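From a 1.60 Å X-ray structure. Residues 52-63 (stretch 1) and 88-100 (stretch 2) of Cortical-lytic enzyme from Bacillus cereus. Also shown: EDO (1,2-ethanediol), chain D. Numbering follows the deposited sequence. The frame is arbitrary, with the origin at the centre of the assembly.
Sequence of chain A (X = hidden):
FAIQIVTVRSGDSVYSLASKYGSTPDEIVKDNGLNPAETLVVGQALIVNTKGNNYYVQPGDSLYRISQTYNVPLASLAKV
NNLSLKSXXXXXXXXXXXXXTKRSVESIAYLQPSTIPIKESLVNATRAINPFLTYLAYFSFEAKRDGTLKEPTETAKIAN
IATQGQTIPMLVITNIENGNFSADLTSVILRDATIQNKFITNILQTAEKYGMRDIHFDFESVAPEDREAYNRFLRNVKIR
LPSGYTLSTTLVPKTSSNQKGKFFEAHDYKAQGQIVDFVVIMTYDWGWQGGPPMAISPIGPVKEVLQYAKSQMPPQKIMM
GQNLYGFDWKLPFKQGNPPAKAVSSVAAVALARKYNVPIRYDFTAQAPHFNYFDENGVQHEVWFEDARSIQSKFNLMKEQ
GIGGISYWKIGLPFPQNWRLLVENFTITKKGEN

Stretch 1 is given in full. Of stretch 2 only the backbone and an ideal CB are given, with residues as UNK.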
# COMPACT_ATOMS: atom_id res chain seq x y z
N GLY A 52 9.55 25.38 -8.24
CA GLY A 52 9.12 25.65 -6.88
C GLY A 52 7.86 26.50 -6.76
O GLY A 52 7.70 27.50 -7.47
N ASN A 53 6.98 26.11 -5.84
CA ASN A 53 5.82 26.94 -5.50
C ASN A 53 4.94 27.29 -6.70
O ASN A 53 4.32 28.34 -6.74
CB ASN A 53 6.29 28.22 -4.84
CG ASN A 53 7.19 27.95 -3.66
OD1 ASN A 53 8.39 28.25 -3.70
ND2 ASN A 53 6.63 27.38 -2.61
N ASN A 54 4.96 26.40 -7.69
CA ASN A 54 4.30 26.59 -8.97
C ASN A 54 3.56 25.33 -9.39
O ASN A 54 4.14 24.25 -9.42
CB ASN A 54 5.34 26.95 -9.99
CG ASN A 54 4.74 27.57 -11.23
OD1 ASN A 54 4.04 28.59 -11.17
ND2 ASN A 54 5.03 26.97 -12.37
N TYR A 55 2.29 25.47 -9.76
CA TYR A 55 1.46 24.32 -10.06
C TYR A 55 0.54 24.57 -11.23
O TYR A 55 -0.07 25.63 -11.32
CB TYR A 55 0.65 23.95 -8.81
CG TYR A 55 -0.22 22.74 -8.99
CD1 TYR A 55 0.32 21.45 -8.86
CD2 TYR A 55 -1.58 22.85 -9.27
CE1 TYR A 55 -0.45 20.35 -9.01
CE2 TYR A 55 -2.36 21.73 -9.43
CZ TYR A 55 -1.79 20.48 -9.29
OH TYR A 55 -2.54 19.33 -9.44
N TYR A 56 0.43 23.59 -12.13
CA TYR A 56 -0.48 23.69 -13.27
C TYR A 56 -1.64 22.71 -13.07
O TYR A 56 -1.45 21.51 -12.92
CB TYR A 56 0.26 23.44 -14.58
CG TYR A 56 1.31 24.50 -14.80
CD1 TYR A 56 0.98 25.76 -15.27
CD2 TYR A 56 2.64 24.26 -14.48
CE1 TYR A 56 1.94 26.74 -15.42
CE2 TYR A 56 3.60 25.23 -14.63
CZ TYR A 56 3.24 26.47 -15.10
OH TYR A 56 4.20 27.45 -15.26
N VAL A 57 -2.84 23.28 -13.07
CA VAL A 57 -4.04 22.54 -12.72
C VAL A 57 -4.29 21.34 -13.64
O VAL A 57 -4.11 21.39 -14.86
CB VAL A 57 -5.27 23.51 -12.73
CG1 VAL A 57 -6.59 22.76 -12.68
CG2 VAL A 57 -5.17 24.52 -11.58
N GLN A 58 -4.64 20.23 -13.01
CA GLN A 58 -4.90 18.97 -13.69
C GLN A 58 -6.40 18.65 -13.74
O GLN A 58 -7.17 19.17 -12.95
CB GLN A 58 -4.16 17.84 -12.98
CG GLN A 58 -2.66 18.00 -12.97
CD GLN A 58 -2.10 18.02 -14.36
OE1 GLN A 58 -2.26 17.05 -15.11
NE2 GLN A 58 -1.48 19.15 -14.74
N PRO A 59 -6.79 17.74 -14.64
CA PRO A 59 -8.21 17.35 -14.69
C PRO A 59 -8.75 16.87 -13.35
O PRO A 59 -8.14 16.02 -12.67
CB PRO A 59 -8.23 16.23 -15.73
CG PRO A 59 -7.01 16.47 -16.59
CD PRO A 59 -5.98 17.11 -15.71
N GLY A 60 -9.91 17.41 -12.97
CA GLY A 60 -10.57 17.06 -11.73
C GLY A 60 -10.08 17.77 -10.47
O GLY A 60 -10.64 17.60 -9.39
N ASP A 61 -9.04 18.59 -10.60
CA ASP A 61 -8.51 19.31 -9.44
C ASP A 61 -9.54 20.26 -8.84
O ASP A 61 -10.39 20.81 -9.53
CB ASP A 61 -7.28 20.13 -9.82
CG ASP A 61 -5.97 19.40 -9.63
OD1 ASP A 61 -5.90 18.41 -8.88
OD2 ASP A 61 -4.98 19.85 -10.24
N SER A 62 -9.39 20.48 -7.54
CA SER A 62 -10.08 21.52 -6.81
C SER A 62 -9.04 22.20 -5.94
O SER A 62 -7.97 21.63 -5.70
CB SER A 62 -11.20 20.93 -5.95
OG SER A 62 -10.65 20.05 -4.97
N LEU A 63 -9.34 23.40 -5.46
CA LEU A 63 -8.42 24.05 -4.55
C LEU A 63 -8.28 23.23 -3.29
O LEU A 63 -7.20 23.11 -2.74
CB LEU A 63 -8.87 25.47 -4.23
CG LEU A 63 -8.70 26.52 -5.33
CD1 LEU A 63 -9.23 27.87 -4.83
CD2 LEU A 63 -7.24 26.66 -5.78
N UNK A 88 -13.85 27.97 -9.64
CA UNK A 88 -13.80 27.05 -10.77
C UNK A 88 -12.45 27.10 -11.46
O UNK A 88 -12.07 28.13 -12.02
CB UNK A 88 -14.91 27.37 -11.77
N UNK A 89 -11.75 25.97 -11.46
CA UNK A 89 -10.45 25.87 -12.10
C UNK A 89 -10.56 25.32 -13.53
O UNK A 89 -11.55 24.70 -13.89
CB UNK A 89 -9.53 24.98 -11.26
N UNK A 90 -9.53 25.56 -14.34
CA UNK A 90 -9.45 24.96 -15.66
C UNK A 90 -8.07 24.34 -15.85
O UNK A 90 -7.08 24.79 -15.26
CB UNK A 90 -9.74 26.00 -16.75
N UNK A 91 -8.01 23.29 -16.66
CA UNK A 91 -6.75 22.57 -16.87
C UNK A 91 -5.71 23.50 -17.48
O UNK A 91 -5.98 24.21 -18.44
CB UNK A 91 -6.96 21.35 -17.77
N UNK A 92 -4.51 23.49 -16.89
CA UNK A 92 -3.42 24.34 -17.33
C UNK A 92 -3.30 25.64 -16.57
O UNK A 92 -2.30 26.33 -16.67
CB UNK A 92 -3.58 24.65 -18.82
N UNK A 93 -4.33 25.98 -15.80
CA UNK A 93 -4.31 27.18 -14.97
C UNK A 93 -3.11 27.15 -14.04
O UNK A 93 -2.86 26.14 -13.37
CB UNK A 93 -5.61 27.31 -14.17
N UNK A 94 -2.38 28.25 -13.98
CA UNK A 94 -1.20 28.35 -13.13
C UNK A 94 -1.55 28.87 -11.75
O UNK A 94 -2.17 29.93 -11.62
CB UNK A 94 -0.15 29.26 -13.78
N UNK A 95 -1.07 28.18 -10.71
CA UNK A 95 -1.24 28.62 -9.33
C UNK A 95 0.09 28.75 -8.59
O UNK A 95 1.04 27.98 -8.82
CB UNK A 95 -2.15 27.64 -8.58
N UNK A 96 0.13 29.70 -7.66
CA UNK A 96 1.24 29.82 -6.73
C UNK A 96 0.89 28.97 -5.50
O UNK A 96 -0.22 29.10 -4.94
CB UNK A 96 1.50 31.28 -6.36
N UNK A 97 1.80 28.10 -5.09
CA UNK A 97 1.57 27.18 -3.96
C UNK A 97 2.59 27.45 -2.85
O UNK A 97 3.79 27.21 -3.04
CB UNK A 97 1.66 25.72 -4.42
N UNK A 98 2.15 27.99 -1.71
CA UNK A 98 3.12 28.23 -0.63
C UNK A 98 3.72 26.94 -0.11
O UNK A 98 3.14 25.88 -0.36
CB UNK A 98 2.46 28.99 0.52
N UNK A 99 4.90 27.03 0.51
CA UNK A 99 5.54 25.89 1.15
C UNK A 99 4.59 25.36 2.23
O UNK A 99 4.09 26.14 3.05
CB UNK A 99 6.90 26.27 1.74
N UNK A 100 4.35 24.06 2.24
CA UNK A 100 3.43 23.48 3.21
C UNK A 100 4.21 22.88 4.36
O UNK A 100 5.44 22.97 4.37
CB UNK A 100 2.54 22.42 2.56
C1 EDO D . 3.69 23.17 -5.62
O1 EDO D . 4.65 23.52 -4.62
C2 EDO D . 4.43 22.37 -6.68
O2 EDO D . 5.55 23.17 -7.07

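The two segments pair as short antiparallel strands, 54-56 against 94-96, and stretch 1 continues past its strand into a type II turn from Gln58 to Asp61. Position 88 has its CA-to-CB bond directed away from stretch 1, with nothing of it nearby, so almost any side chain would fit; it is Ile88.

At position 89 the bond points toward stretch 1, and the ideal CB lies 3.9 Å from Val57 CG1. Beyond it, Val57, the backbone around Asp61 and Ser62, and Leu63 border an apolar hollow suited to leucine, isoleucine or methionine. The residue is Leu89: its CD1 reaches Leu63 N at 3.9 Å, and its CD2 lies 4.2 Å from Leu63 CD2.

Position 90 points away into open space and tolerates most residues. It is His90, whose backbone matters more here, its O lying 3.3 Å from Val57 CG1.

At position 91 the bond runs sideways, with the ideal CB 4.1 Å from Val57 O and 4.8 Å from Pro59 N. A modest apolar group, or a longer flexible chain, would suit. Val91 places CG2 4.0 Å from Pro59 CD.

Position 92 has phi/psi of 95/-13, where a CB would be jammed against the preceding carbonyl O. That calls for glycine, and Gly92 occupies the site; its N donates to Val57 O (2.9 Å), fastening the type II turn from position 90 to 93 onto stretch 1.

At position 93 the bond is again sideways, and the ideal CB is 3.8 Å from Val57 CG2, so an aliphatic stem is favoured whatever its end. Gln93 supplies one, and its OE1 accepts from His90 N at 3.1 Å across the turn. Its backbone O also receives Val57 N at 2.9 Å.

Position 94 shares a sheet face with Asn54 and Tyr56. The ideal CB is 3.7 Å from Tyr56 CE1 and 5.0 Å from Asn54 OD1, an acceptor; a chain with an aliphatic stem and a donor at its end, such as glutamine, lysine or arginine, would suit. In Gln94, extended with chi1 and chi2 both t, NE2 donates to Asn54 OD1 at 2.8 Å.

Position 95 faces the other side, with Tyr55. Val57 CG2 is 5.3 Å from the ideal CB, and Leu63 lies farther out, so a branched or long apolar residue fits. Leu95 brings CD1 to 3.8 Å from Val57 CG2 and 4.0 Å from Leu63 CD2, while its backbone N and O both bond to Tyr55.

Position 96 returns to the face of Asn54, beside open space, where an aromatic, polar or long chain could lie. Tyr96 sets CE2 3.6 Å from Asn53 CB.

At position 97 the ideal CB is 4.8 Å from Tyr55 CB, favouring a small aliphatic. Val97 CG2 packs 3.6 Å from Tyr55 CB.

Positions 98, pointing away, and 99, sideways, are permissive: Pro98 and the poorly ordered Lys99. Position 100, out of reach, is Gly100.

Stretch 2 (88-100) ILHVGQQLYVPKG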
# COMPACT_ATOMS: atom_id res chain seq x y z
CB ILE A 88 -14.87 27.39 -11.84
CG1 ILE A 88 -16.28 27.34 -11.26
CG2 ILE A 88 -14.73 26.49 -13.07
CD1 ILE A 88 -17.30 28.07 -12.13
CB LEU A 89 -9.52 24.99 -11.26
CG LEU A 89 -9.42 25.36 -9.78
CD1 LEU A 89 -8.49 24.40 -9.08
CD2 LEU A 89 -8.94 26.78 -9.58
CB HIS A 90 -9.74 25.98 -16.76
CG HIS A 90 -8.77 27.12 -16.83
ND1 HIS A 90 -8.97 28.31 -16.15
CD2 HIS A 90 -7.60 27.25 -17.48
CE1 HIS A 90 -7.95 29.11 -16.38
NE2 HIS A 90 -7.10 28.50 -17.19
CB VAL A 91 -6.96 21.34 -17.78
CG1 VAL A 91 -5.62 20.68 -18.15
CG2 VAL A 91 -7.84 20.33 -17.08
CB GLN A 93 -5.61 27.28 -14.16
CG GLN A 93 -5.76 28.53 -13.34
CD GLN A 93 -7.10 28.60 -12.63
OE1 GLN A 93 -8.01 27.84 -12.94
NE2 GLN A 93 -7.22 29.51 -11.68
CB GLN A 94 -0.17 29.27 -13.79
CG GLN A 94 1.06 29.52 -12.94
CD GLN A 94 2.01 30.50 -13.58
OE1 GLN A 94 1.60 31.37 -14.35
NE2 GLN A 94 3.28 30.44 -13.18
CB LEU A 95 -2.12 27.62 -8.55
CG LEU A 95 -3.52 27.38 -9.09
CD1 LEU A 95 -4.18 26.25 -8.29
CD2 LEU A 95 -4.37 28.63 -9.04
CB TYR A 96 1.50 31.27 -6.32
CG TYR A 96 2.66 31.39 -5.36
CD1 TYR A 96 2.48 31.27 -4.01
CD2 TYR A 96 3.96 31.56 -5.83
CE1 TYR A 96 3.54 31.34 -3.13
CE2 TYR A 96 5.04 31.62 -4.97
CZ TYR A 96 4.81 31.49 -3.60
OH TYR A 96 5.86 31.55 -2.70
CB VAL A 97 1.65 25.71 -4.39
CG1 VAL A 97 1.31 24.77 -3.22
CG2 VAL A 97 0.70 25.41 -5.52
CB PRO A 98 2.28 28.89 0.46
CG PRO A 98 1.07 29.44 -0.23
CD PRO A 98 0.81 28.51 -1.38
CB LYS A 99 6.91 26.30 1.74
CG LYS A 99 7.68 25.16 2.40
CD LYS A 99 8.99 25.61 3.07
CE LYS A 99 9.72 24.43 3.72
NZ LYS A 99 11.05 24.75 4.30
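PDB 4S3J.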